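Local coordinates for protein cadherin-23 (Mus musculus, PDB 5UZ8) that probably mediates calcium-dependent adhesion in hearing, its chain of cadherin repeats serving in the tip links that convey mechanical force in sensory hair cells, at residues 56-61 with 66-71; 133-138 with 160-165; 138-143 with 189-194; 153-158 with 169-174. All coordinates share one frame; numbering follows the deposited sequence. Where two conformers were deposited one is given.

From the N terminus, contact 1 comes first, closing the short loop of a beta hairpin within one cadherin repeat; its nearest atoms lie about 15 Å or more from the other contacts, all in the next repeat. There, contact 2 closes a loop of some 20 residues between two strands of one sheet that share strand 170-173 as neighbour. Contact 4 crosses it along the chain, closing a loop of about 10 residues and joining one sheet to the other. Contact 3 also crosses contact 2, sharing Val-138 with it; its loop, the longest at about 45 residues, holds contact 4. It again joins the two sheets and ends at a calcium site.

Contact 1 of 4, residues 56-61 with 66-71; sequences GYVQLE and GKVIAN
Gln-59 and Ile-69 form the hydrogen-bonded pair at the middle of a beta hairpin whose strands, 58-60 and 66-70, run antiparallel with 145° between their directions. Each residue gives its N-H to the other's carbonyl, with Ile-69 N to Gln-59 O the shorter at 2.8 Å. Glu-61 N to Lys-67 O (2.9 Å) continues the pairing towards the turn, while at the other end Asn-71 N meets Tyr-57 O from above the carbonyl plane. Gly-56 suits its place because its positive phi would jam a side chain against the preceding carbonyl.

On one face, Gln-59 CG rests 3.8 Å from Ile-69 CG1. The Gln-59 amide then stands nearly perpendicular to that of Asn-71, Gln-59 OE1 to Asn-71 CG 3.1 Å, without a hydrogen bond; Asn-71 ND2 instead donates to a water that donates to Val-58 O. On the other face, Val-68 is forked between two partners: CG1 meets Val-58 CB at 3.8 Å, and CG2 meets Leu-60 CD2. Branched and aliphatic residues fit here because Val-58 and Val-68 both reach Phe-84 of the opposite sheet.

Beyond the pairs, Glu-61 and Lys-67 lie side by side, and a bend at chi3 of Lys-67 (-69°) brings its NZ to the syn side of Glu-61 OE2, somewhat out of the carboxylate plane, in a 2.9 Å salt bridge. Putting an alanine in place of Lys-67 would probably leave the Glu-61 carboxylate without this countercharge and freer to turn. Val-58, Leu-60 and Val-68 thus face the other sheet, Gln-59 and Ile-69 share the outward face, and the Glu-61 to Lys-67 pair ties the strands near the turn.

Contact 2 of 4, residues 133-138 with 160-165; sequences TVILRV and GKFAIN
Ile-135 CD1 comes up to the edge of the Phe-162 ring, close to the ring plane, and this aliphatic-aromatic touch is one of two points where the segments meet. The methyl is nearest CE1, at 3.6 Å, with CD1 of the ring next at 3.9 Å, and the two side chains cross at about a right angle. Ile-135 is extended at chi2 (171°), which carries its terminal methyl far enough to reach the ring. Isoleucine suits the place because its delta methyl extends far enough to bridge backbones whose CA atoms, in Ile-135 and Phe-162, are 9.4 Å apart.

The second touch is purely aliphatic. Val-138 CG2 meets Ile-164 CD1 at 3.8 Å, again with the side chains crossing nearly perpendicularly. Ile-164 sends CG1 away from its own backbone N (chi1 -167°), and its delta methyl thereby spans the distance that the compact, branched valine does not.

Polar bonds play no part between the segments; both join instead to the strand that separates them. Ile-135 and Leu-136 each bond to Ile-171 through the backbone, and because both face that single residue they make a classic beta bulge.

Strand 170-173 therefore lies between strand 134-141 and the edge strand 162-164, and the two methyl contacts bridge over it on the side turned to the other sheet. There Ile-135 and Phe-162 both lean on Ile-211 of strand 204-214, and Phe-162 also meets Tyr-185 of strand 184-193 edge-to-face.

Contact 3 of 4, residues 138-143 with 189-194; sequences VTATDA and ALAKDN. With CA (calcium ion), chain I.
Asp-142 and Asp-193 grip one calcium ion from segments belonging to the two facing sheets of the domain. Asp-193 binds through OD2 alone, 2.3 Å from the metal, whereas Asp-142 is bidentate, with OD2 at 2.4 Å and OD1 at 2.6 Å. Asn-110 OD1, the carbonyls of Asn-112 and Phe-148, and Asp-144 OD2 supply the other four ligands, an all-oxygen shell of the kind calcium favours. Aspartate suits both places: its short chain brings a charged oxygen to the metal while keeping the backbone close by.

The two side chains cross at about a right angle, with their carboxylate planes 48° apart, and OD2 of Asp-142 stands only 3.1 Å from OD2 of Asp-193. Two negative oxygens would be expected to repel at that distance; the shared ion probably offsets this. Asp-142 extends its CG away from the backbone N (chi1 -168°), while Asp-193 tucks its own between N and the carbonyl carbon (chi1 71°), and the two carboxylates converge. The second oxygen of Asp-193, OD1, accepts from Arg-203 N, which fixes the rotation of the group.

Behind the site, Ala-140 CB touches Ala-191 CB at 3.8 Å. Methyl side chains are what allow the strands to come this near, with CA atoms 6.7 Å apart, and Phe-116 packs against both alanines.

Strands 134-141 and 184-193 belong to opposite sheets of the cadherin beta sandwich, and their ends converge on a calcium shared with the linker from the preceding repeat, as in the calcium-bound junctions that stiffen cadherin chains.

Contact 4 of 4, residues 153-158 with 169-174; sequences YSLVDG and GDISVL
Tyr-153 lays one face of its ring over Gly-169, whose CA makes a CH-pi contact 4.2 Å from the ring centroid and 26° off its normal. Towards the edge of that face, Tyr-153 CD2 lies 3.6 Å from Gly-169 N, so the ring also covers the peptide. Glycine suits this place because at a phi of 75° a beta carbon would be jammed against the preceding carbonyl oxygen; it would also lie close to the tyrosine ring. Beside this, Leu-155 CD2 meets Ile-171 CD1 at 4.2 Å, a looser touch between the ends of two extended aliphatic chains.

In the next shell, Tyr-153 is anchored at its hydroxyl. Its CG stands opposite its own carbonyl carbon (chi1 -61°), directing the ring into the interior, where the hydroxyl accepts from Ala-140 N. Gly-169 is held through backbone bonding to Val-138. A phenylalanine in place of Tyr-153 would probably keep the cover over Gly-169 but leave the buried N-H of Ala-140 without its acceptor and the ring less firmly placed. Ile-164 fills in between, touching Tyr-153, Leu-155 and Ile-171 alike, and this makes one continuous hydrophobic patch.

Strand 151-155 is an edge strand of the mixed sheet, bonded through Ser-154 to Leu-190 of strand 184-193, while strand 170-173 lies inside the antiparallel sheet between strands 134-141 and 162-164. The contact therefore runs across the sandwich interior, with Ala-189 beside Leu-155 and Ala-191 beside Tyr-153 on the neighbouring strand 184-193, and Leu-136 and Val-138 against Ile-171 on the other side.

Contact 1 of 4, residues 56-61 with 66-71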
loop_
_atom_site.group_PDB
_atom_site.type_symbol
_atom_site.label_atom_id
_atom_site.label_comp_id
_atom_site.label_asym_id
_atom_site.label_seq_id
_atom_site.Cartn_x
_atom_site.Cartn_y
_atom_site.Cartn_z
ATOM N N GLY A 56 -28.142 17.817 23.214
ATOM C CA GLY A 56 -27.086 18.724 22.824
ATOM C C GLY A 56 -27.055 19.223 21.399
ATOM O O GLY A 56 -26.259 20.120 21.105
ATOM N N TYR A 57 -27.898 18.667 20.517
ATOM C CA TYR A 57 -27.796 18.913 19.097
ATOM C C TYR A 57 -28.844 19.822 18.482
ATOM O O TYR A 57 -28.666 20.257 17.320
ATOM C CB TYR A 57 -27.755 17.605 18.311
ATOM C CG TYR A 57 -26.602 16.689 18.699
ATOM C CD1 TYR A 57 -25.343 16.812 18.092
ATOM C CD2 TYR A 57 -26.785 15.683 19.613
ATOM C CE1 TYR A 57 -24.309 15.957 18.421
ATOM C CE2 TYR A 57 -25.744 14.839 19.969
ATOM C CZ TYR A 57 -24.518 14.982 19.354
ATOM O OH TYR A 57 -23.497 14.143 19.690
ATOM N N VAL A 58 -29.933 20.105 19.213
ATOM C CA VAL A 58 -31.038 20.887 18.699
ATOM C C VAL A 58 -31.581 21.858 19.732
ATOM O O VAL A 58 -31.464 21.640 20.948
ATOM C CB VAL A 58 -32.209 19.983 18.222
ATOM C CG1 VAL A 58 -31.723 18.871 17.323
ATOM C CG2 VAL A 58 -32.944 19.375 19.404
ATOM N N GLN A 59 -32.148 22.957 19.245
ATOM C CA GLN A 59 -32.827 23.898 20.106
ATOM C C GLN A 59 -33.822 24.703 19.284
ATOM O O GLN A 59 -33.652 24.850 18.066
ATOM C CB GLN A 59 -31.832 24.841 20.789
ATOM C CG GLN A 59 -31.119 25.779 19.818
ATOM C CD GLN A 59 -29.940 26.447 20.472
ATOM O OE1 GLN A 59 -28.937 25.800 20.722
ATOM N NE2 GLN A 59 -30.056 27.745 20.760
ATOM N N LEU A 60 -34.828 25.247 19.955
ATOM C CA LEU A 60 -35.758 26.152 19.281
ATOM C C LEU A 60 -34.980 27.442 19.066
ATOM O O LEU A 60 -34.236 27.842 19.951
ATOM C CB LEU A 60 -36.993 26.412 20.139
ATOM C CG LEU A 60 -37.949 25.201 20.129
ATOM C CD1 LEU A 60 -38.893 25.245 21.317
ATOM C CD2 LEU A 60 -38.744 25.187 18.833
ATOM N N GLU A 61 -35.138 28.087 17.914
ATOM C CA GLU A 61 -34.594 29.451 17.757
ATOM C C GLU A 61 -35.126 30.381 18.849
ATOM O O GLU A 61 -34.342 31.094 19.519
ATOM C CB GLU A 61 -34.914 30.005 16.391
ATOM C CG GLU A 61 -34.278 31.359 16.116
ATOM C CD GLU A 61 -34.363 31.663 14.648
ATOM O OE1 GLU A 61 -33.367 31.386 13.928
ATOM O OE2 GLU A 61 -35.474 32.034 14.212
ATOM N N GLY A 66 -41.961 27.398 16.185
ATOM C CA GLY A 66 -41.492 26.021 16.180
ATOM C C GLY A 66 -40.313 25.786 15.246
ATOM O O GLY A 66 -40.139 24.675 14.723
ATOM N N LYS A 67 -39.455 26.785 15.076
ATOM C CA LYS A 67 -38.273 26.604 14.254
ATOM C C LYS A 67 -37.143 25.980 15.069
ATOM O O LYS A 67 -36.682 26.586 16.028
ATOM C CB LYS A 67 -37.808 27.927 13.655
ATOM C CG LYS A 67 -36.669 27.706 12.670
ATOM C CD LYS A 67 -35.948 28.999 12.323
ATOM C CE LYS A 67 -36.794 29.932 11.499
ATOM N NZ LYS A 67 -36.091 31.251 11.513
ATOM N N VAL A 68 -36.678 24.800 14.670
ATOM C CA VAL A 68 -35.647 24.071 15.392
ATOM C C VAL A 68 -34.365 24.184 14.582
ATOM O O VAL A 68 -34.353 23.881 13.377
ATOM C CB VAL A 68 -36.022 22.590 15.573
ATOM C CG1 VAL A 68 -34.898 21.832 16.269
ATOM C CG2 VAL A 68 -37.336 22.476 16.355
ATOM N N ILE A 69 -33.316 24.633 15.262
ATOM C CA ILE A 69 -32.003 24.841 14.660
ATOM C C ILE A 69 -30.947 23.960 15.327
ATOM O O ILE A 69 -31.125 23.472 16.449
ATOM C CB ILE A 69 -31.576 26.322 14.724
ATOM C CG1 ILE A 69 -31.325 26.772 16.184
ATOM C CG2 ILE A 69 -32.622 27.198 14.051
ATOM C CD1 ILE A 69 -30.945 28.234 16.375
ATOM N N ALA A 70 -29.848 23.766 14.613
ATOM C CA ALA A 70 -28.699 23.050 15.134
ATOM C C ALA A 70 -28.011 23.796 16.298
ATOM O O ALA A 70 -27.772 25.007 16.232
ATOM C CB ALA A 70 -27.702 22.759 14.004
ATOM N N ASN A 71 -27.707 23.039 17.351
ATOM C CA ASN A 71 -26.887 23.453 18.459
ATOM C C ASN A 71 -25.484 22.899 18.201
ATOM O O ASN A 71 -24.782 23.471 17.383
ATOM C CB ASN A 71 -27.522 23.051 19.796
ATOM C CG ASN A 71 -26.752 23.550 21.000
ATOM O OD1 ASN A 71 -25.769 24.290 20.879
ATOM N ND2 ASN A 71 -27.222 23.178 22.196
HETATM O O HOH W 1 -29.436 21.165 22.581
#

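Contact 2 of 4, residues 133-138 with 160-165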
loop_
_atom_site.group_PDB
_atom_site.type_symbol
_atom_site.label_atom_id
_atom_site.label_comp_id
_atom_site.label_asym_id
_atom_site.label_seq_id
_atom_site.Cartn_x
_atom_site.Cartn_y
_atom_site.Cartn_z
ATOM N N THR A 133 1.907 -15.141 -7.940
ATOM C CA THR A 133 1.992 -15.373 -6.531
ATOM C C THR A 133 1.602 -14.093 -5.797
ATOM O O THR A 133 2.046 -13.009 -6.158
ATOM C CB THR A 133 3.417 -15.783 -6.122
ATOM O OG1 THR A 133 3.817 -16.938 -6.874
ATOM C CG2 THR A 133 3.488 -16.089 -4.622
ATOM N N VAL A 134 0.738 -14.220 -4.791
ATOM C CA VAL A 134 0.416 -13.088 -3.954
ATOM C C VAL A 134 1.556 -12.887 -2.968
ATOM O O VAL A 134 1.978 -13.829 -2.283
ATOM C CB VAL A 134 -0.889 -13.317 -3.155
ATOM C CG1 VAL A 134 -1.119 -12.179 -2.172
ATOM C CG2 VAL A 134 -2.060 -13.444 -4.118
ATOM N N ILE A 135 2.021 -11.667 -2.880
ATOM C CA ILE A 135 3.156 -11.318 -2.018
ATOM C C ILE A 135 2.700 -10.797 -0.658
ATOM O O ILE A 135 3.257 -11.177 0.368
ATOM C CB ILE A 135 4.047 -10.290 -2.694
ATOM C CG1 ILE A 135 4.708 -10.937 -3.906
ATOM C CG2 ILE A 135 5.137 -9.821 -1.746
ATOM C CD1 ILE A 135 5.438 -9.950 -4.762
ATOM N N LEU A 136 1.728 -9.888 -0.670
ATOM C CA LEU A 136 1.169 -9.351 0.567
ATOM C C LEU A 136 -0.200 -8.745 0.273
ATOM O O LEU A 136 -0.560 -8.550 -0.882
ATOM C CB LEU A 136 2.080 -8.254 1.130
ATOM C CG LEU A 136 1.961 -6.976 0.291
ATOM C CD1 LEU A 136 1.826 -5.734 1.129
ATOM C CD2 LEU A 136 3.058 -6.892 -0.736
ATOM N N ARG A 137 -0.936 -8.467 1.335
ATOM C CA ARG A 137 -2.225 -7.815 1.226
ATOM C C ARG A 137 -2.166 -6.497 2.000
ATOM O O ARG A 137 -1.752 -6.476 3.144
ATOM C CB ARG A 137 -3.293 -8.735 1.816
ATOM C CG ARG A 137 -4.726 -8.241 1.677
ATOM C CD ARG A 137 -5.686 -9.345 2.108
ATOM N NE ARG A 137 -6.144 -10.160 0.996
ATOM C CZ ARG A 137 -6.538 -11.429 1.079
ATOM N NH1 ARG A 137 -6.978 -12.059 -0.010
ATOM N NH2 ARG A 137 -6.490 -12.079 2.241
ATOM N N VAL A 138 -2.572 -5.410 1.361
ATOM C CA VAL A 138 -2.749 -4.130 2.016
ATOM C C VAL A 138 -4.225 -3.971 2.363
ATOM O O VAL A 138 -5.096 -4.436 1.619
ATOM C CB VAL A 138 -2.238 -2.964 1.164
ATOM C CG1 VAL A 138 -0.773 -3.193 0.808
ATOM C CG2 VAL A 138 -3.089 -2.706 -0.066
ATOM N N GLY A 160 4.808 -2.874 -14.553
ATOM C CA GLY A 160 4.561 -4.133 -15.246
ATOM C C GLY A 160 5.032 -5.370 -14.500
ATOM O O GLY A 160 4.923 -6.476 -15.051
ATOM N N LYS A 161 5.522 -5.207 -13.258
ATOM C CA LYS A 161 6.023 -6.320 -12.471
ATOM C C LYS A 161 5.035 -6.793 -11.407
ATOM O O LYS A 161 5.090 -7.962 -11.028
ATOM C CB LYS A 161 7.325 -5.936 -11.747
ATOM C CG LYS A 161 8.400 -5.277 -12.618
ATOM C CD LYS A 161 8.600 -5.975 -13.934
ATOM C CE LYS A 161 9.280 -7.298 -13.731
ATOM N NZ LYS A 161 9.673 -7.878 -15.057
ATOM N N PHE A 162 4.213 -5.882 -10.898
ATOM C CA PHE A 162 3.246 -6.158 -9.841
ATOM C C PHE A 162 1.874 -5.599 -10.182
ATOM O O PHE A 162 1.747 -4.599 -10.910
ATOM C CB PHE A 162 3.703 -5.520 -8.533
ATOM C CG PHE A 162 5.078 -5.950 -8.125
ATOM C CD1 PHE A 162 5.265 -7.170 -7.517
ATOM C CD2 PHE A 162 6.192 -5.180 -8.465
ATOM C CE1 PHE A 162 6.541 -7.619 -7.202
ATOM C CE2 PHE A 162 7.459 -5.606 -8.130
ATOM C CZ PHE A 162 7.629 -6.827 -7.495
ATOM N N ALA A 163 0.860 -6.249 -9.620
ATOM C CA ALA A 163 -0.514 -5.833 -9.778
ATOM C C ALA A 163 -1.236 -5.991 -8.460
ATOM O O ALA A 163 -0.848 -6.795 -7.600
ATOM C CB ALA A 163 -1.206 -6.672 -10.835
ATOM N N ILE A 164 -2.272 -5.206 -8.288
ATOM C CA ILE A 164 -3.074 -5.270 -7.074
ATOM C C ILE A 164 -4.499 -5.594 -7.426
ATOM O O ILE A 164 -5.018 -5.118 -8.449
ATOM C CB ILE A 164 -3.032 -3.938 -6.274
ATOM C CG1 ILE A 164 -3.608 -4.114 -4.868
ATOM C CG2 ILE A 164 -3.772 -2.818 -7.011
ATOM C CD1 ILE A 164 -3.159 -3.030 -3.874
ATOM N N ASN A 165 -5.133 -6.433 -6.611
ATOM C CA ASN A 165 -6.550 -6.693 -6.780
ATOM C C ASN A 165 -7.341 -5.526 -6.176
ATOM O O ASN A 165 -7.156 -5.179 -5.021
ATOM C CB ASN A 165 -6.926 -8.052 -6.168
ATOM C CG ASN A 165 -8.367 -8.387 -6.377
ATOM O OD1 ASN A 165 -9.200 -7.823 -5.711
ATOM N ND2 ASN A 165 -8.692 -9.326 -7.333
#

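Contact 3 of 4, residues 138-143 with 189-194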
loop_
_atom_site.group_PDB
_atom_site.type_symbol
_atom_site.label_atom_id
_atom_site.label_comp_id
_atom_site.label_asym_id
_atom_site.label_seq_id
_atom_site.Cartn_x
_atom_site.Cartn_y
_atom_site.Cartn_z
ATOM N N VAL A 138 -2.572 -5.410 1.361
ATOM C CA VAL A 138 -2.749 -4.130 2.016
ATOM C C VAL A 138 -4.225 -3.971 2.363
ATOM O O VAL A 138 -5.096 -4.436 1.619
ATOM C CB VAL A 138 -2.238 -2.964 1.164
ATOM C CG1 VAL A 138 -0.773 -3.193 0.808
ATOM C CG2 VAL A 138 -3.089 -2.706 -0.066
ATOM N N THR A 139 -4.499 -3.321 3.499
ATOM C CA THR A 139 -5.871 -3.084 3.912
ATOM C C THR A 139 -5.989 -1.656 4.449
ATOM O O THR A 139 -5.185 -1.226 5.306
ATOM C CB THR A 139 -6.296 -4.075 5.022
ATOM O OG1 THR A 139 -6.175 -5.437 4.564
ATOM C CG2 THR A 139 -7.718 -3.806 5.479
ATOM N N ALA A 140 -6.998 -0.952 3.957
ATOM C CA ALA A 140 -7.453 0.321 4.513
ATOM C C ALA A 140 -8.880 0.166 5.062
ATOM O O ALA A 140 -9.577 -0.772 4.695
ATOM C CB ALA A 140 -7.422 1.367 3.433
ATOM N N THR A 141 -9.297 1.056 5.966
ATOM C CA THR A 141 -10.657 1.042 6.475
ATOM C C THR A 141 -11.269 2.406 6.301
ATOM O O THR A 141 -10.547 3.409 6.247
ATOM C CB THR A 141 -10.705 0.686 7.945
ATOM O OG1 THR A 141 -9.961 1.656 8.690
ATOM C CG2 THR A 141 -10.138 -0.710 8.178
ATOM N N ASP A 142 -12.587 2.451 6.211
ATOM C CA ASP A 142 -13.287 3.717 5.981
ATOM C C ASP A 142 -14.494 3.793 6.934
ATOM O O ASP A 142 -15.368 2.934 6.921
ATOM C CB ASP A 142 -13.711 3.823 4.540
ATOM C CG ASP A 142 -14.191 5.227 4.158
ATOM O OD1 ASP A 142 -15.181 5.715 4.754
ATOM O OD2 ASP A 142 -13.673 5.811 3.172
ATOM N N ALA A 143 -14.523 4.846 7.737
ATOM C CA ALA A 143 -15.537 5.024 8.781
ATOM C C ALA A 143 -16.935 5.487 8.333
ATOM O O ALA A 143 -17.849 5.488 9.148
ATOM C CB ALA A 143 -14.983 5.980 9.842
ATOM N N ALA A 189 0.710 2.271 -3.160
ATOM C CA ALA A 189 -0.635 1.703 -3.208
ATOM C C ALA A 189 -1.629 2.785 -2.782
ATOM O O ALA A 189 -1.359 3.529 -1.827
ATOM C CB ALA A 189 -0.754 0.502 -2.301
ATOM N N LEU A 190 -2.759 2.866 -3.489
ATOM C CA LEU A 190 -3.772 3.894 -3.241
ATOM C C LEU A 190 -5.078 3.216 -2.830
ATOM O O LEU A 190 -5.419 2.189 -3.409
ATOM C CB LEU A 190 -4.001 4.664 -4.514
ATOM C CG LEU A 190 -4.772 5.958 -4.443
ATOM C CD1 LEU A 190 -3.976 7.024 -3.692
ATOM C CD2 LEU A 190 -5.007 6.435 -5.875
ATOM N N ALA A 191 -5.762 3.783 -1.836
ATOM C CA ALA A 191 -7.113 3.363 -1.464
ATOM C C ALA A 191 -8.027 4.559 -1.729
ATOM O O ALA A 191 -7.751 5.657 -1.230
ATOM C CB ALA A 191 -7.159 2.977 -0.004
ATOM N N LYS A 192 -9.075 4.363 -2.526
ATOM C CA LYS A 192 -9.967 5.457 -2.918
ATOM C C LYS A 192 -11.412 5.005 -2.666
ATOM O O LYS A 192 -11.831 3.920 -3.107
ATOM C CB LYS A 192 -9.715 5.835 -4.371
ATOM C CG LYS A 192 -10.540 6.985 -4.919
ATOM C CD LYS A 192 -10.263 7.207 -6.424
ATOM C CE LYS A 192 -8.804 7.418 -6.746
ATOM N NZ LYS A 192 -8.597 7.923 -8.144
ATOM N N ASP A 193 -12.160 5.802 -1.927
ATOM C CA ASP A 193 -13.508 5.422 -1.559
ATOM C C ASP A 193 -14.520 5.835 -2.629
ATOM O O ASP A 193 -14.138 6.369 -3.664
ATOM C CB ASP A 193 -13.854 5.949 -0.143
ATOM C CG ASP A 193 -14.043 7.443 -0.093
ATOM O OD1 ASP A 193 -14.204 8.100 -1.156
ATOM O OD2 ASP A 193 -14.078 7.957 1.042
ATOM N N ASN A 194 -15.805 5.580 -2.366
ATOM C CA ASN A 194 -16.931 6.106 -3.127
ATOM C C ASN A 194 -16.856 5.802 -4.637
ATOM O O ASN A 194 -16.887 6.711 -5.479
ATOM C CB ASN A 194 -17.103 7.633 -2.846
ATOM C CG ASN A 194 -18.430 8.194 -3.334
ATOM O OD1 ASN A 194 -19.407 7.473 -3.561
ATOM N ND2 ASN A 194 -18.470 9.535 -3.485
HETATM CA CA CA I . -15.228 7.646 3.029
#

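Contact 4 of 4, residues 153-158 with 169-174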
loop_
_atom_site.group_PDB
_atom_site.type_symbol
_atom_site.label_atom_id
_atom_site.label_comp_id
_atom_site.label_asym_id
_atom_site.label_seq_id
_atom_site.Cartn_x
_atom_site.Cartn_y
_atom_site.Cartn_z
ATOM N N TYR A 153 -8.768 -0.357 -4.369
ATOM C CA TYR A 153 -7.300 -0.339 -4.354
ATOM C C TYR A 153 -6.697 -0.217 -5.734
ATOM O O TYR A 153 -7.221 -0.753 -6.711
ATOM C CB TYR A 153 -6.748 -1.594 -3.685
ATOM C CG TYR A 153 -7.202 -1.699 -2.252
ATOM C CD1 TYR A 153 -6.622 -0.933 -1.265
ATOM C CD2 TYR A 153 -8.225 -2.536 -1.887
ATOM C CE1 TYR A 153 -7.040 -1.011 0.057
ATOM C CE2 TYR A 153 -8.673 -2.592 -0.574
ATOM C CZ TYR A 153 -8.028 -1.830 0.407
ATOM O OH TYR A 153 -8.467 -1.834 1.726
ATOM N N SER A 154 -5.595 0.499 -5.825
ATOM C CA SER A 154 -4.837 0.570 -7.073
ATOM C C SER A 154 -3.344 0.754 -6.750
ATOM O O SER A 154 -2.978 0.977 -5.612
ATOM C CB SER A 154 -5.343 1.701 -7.953
ATOM O OG SER A 154 -5.188 2.953 -7.307
ATOM N N LEU A 155 -2.502 0.577 -7.761
ATOM C CA LEU A 155 -1.067 0.866 -7.659
ATOM C C LEU A 155 -0.843 2.012 -8.600
ATOM O O LEU A 155 -1.367 2.022 -9.719
ATOM C CB LEU A 155 -0.197 -0.313 -8.133
ATOM C CG LEU A 155 -0.150 -1.536 -7.263
ATOM C CD1 LEU A 155 0.739 -2.598 -7.902
ATOM C CD2 LEU A 155 0.338 -1.218 -5.842
ATOM N N VAL A 156 -0.098 3.019 -8.152
ATOM C CA VAL A 156 0.211 4.138 -8.998
ATOM C C VAL A 156 1.062 3.687 -10.198
ATOM O O VAL A 156 0.848 4.140 -11.304
ATOM C CB VAL A 156 0.956 5.220 -8.199
ATOM C CG1 VAL A 156 1.537 6.305 -9.121
ATOM C CG2 VAL A 156 0.013 5.812 -7.171
ATOM N N ASP A 157 2.003 2.777 -9.981
ATOM C CA ASP A 157 2.821 2.246 -11.091
ATOM C C ASP A 157 3.488 0.941 -10.638
ATOM O O ASP A 157 4.536 0.942 -9.964
ATOM C CB ASP A 157 3.871 3.261 -11.551
ATOM C CG ASP A 157 4.792 2.712 -12.667
ATOM O OD1 ASP A 157 4.502 1.653 -13.289
ATOM O OD2 ASP A 157 5.815 3.378 -12.940
ATOM N N GLY A 158 2.880 -0.166 -11.049
ATOM C CA GLY A 158 3.414 -1.479 -10.801
ATOM C C GLY A 158 4.634 -1.847 -11.623
ATOM O O GLY A 158 5.198 -2.907 -11.380
ATOM N N GLY A 169 -6.981 -5.925 -2.144
ATOM C CA GLY A 169 -5.665 -5.367 -1.842
ATOM C C GLY A 169 -4.484 -6.335 -1.912
ATOM O O GLY A 169 -3.395 -5.962 -1.485
ATOM N N ASP A 170 -4.681 -7.528 -2.465
ATOM C CA ASP A 170 -3.607 -8.476 -2.714
ATOM C C ASP A 170 -2.710 -7.948 -3.815
ATOM O O ASP A 170 -3.194 -7.652 -4.925
ATOM C CB ASP A 170 -4.125 -9.826 -3.165
ATOM C CG ASP A 170 -4.639 -10.686 -2.015
ATOM O OD1 ASP A 170 -4.220 -10.496 -0.846
ATOM O OD2 ASP A 170 -5.469 -11.548 -2.286
ATOM N N ILE A 171 -1.422 -7.832 -3.501
ATOM C CA ILE A 171 -0.397 -7.451 -4.470
ATOM C C ILE A 171 0.294 -8.728 -4.946
ATOM O O ILE A 171 0.796 -9.511 -4.101
ATOM C CB ILE A 171 0.594 -6.465 -3.868
ATOM C CG1 ILE A 171 -0.147 -5.158 -3.518
ATOM C CG2 ILE A 171 1.723 -6.166 -4.862
ATOM C CD1 ILE A 171 0.686 -4.110 -2.788
ATOM N N SER A 172 0.292 -8.923 -6.268
ATOM C CA SER A 172 0.811 -10.152 -6.872
ATOM C C SER A 172 1.902 -9.875 -7.900
ATOM O O SER A 172 2.026 -8.774 -8.416
ATOM C CB SER A 172 -0.300 -10.969 -7.520
ATOM O OG SER A 172 -0.953 -10.253 -8.556
ATOM N N VAL A 173 2.668 -10.911 -8.194
ATOM C CA VAL A 173 3.704 -10.853 -9.218
ATOM C C VAL A 173 3.025 -10.901 -10.574
ATOM O O VAL A 173 2.334 -11.862 -10.882
ATOM C CB VAL A 173 4.667 -12.037 -9.122
ATOM C CG1 VAL A 173 5.729 -11.946 -10.229
ATOM C CG2 VAL A 173 5.337 -12.051 -7.756
ATOM N N LEU A 174 3.252 -9.881 -11.395
ATOM C CA LEU A 174 2.607 -9.789 -12.722
ATOM C C LEU A 174 3.528 -10.317 -13.842
ATOM O O LEU A 174 3.065 -10.835 -14.858
ATOM C CB LEU A 174 2.174 -8.334 -12.960
ATOM C CG LEU A 174 1.517 -7.969 -14.301
ATOM C CD1 LEU A 174 0.169 -8.673 -14.480
ATOM C CD2 LEU A 174 1.381 -6.456 -14.414
#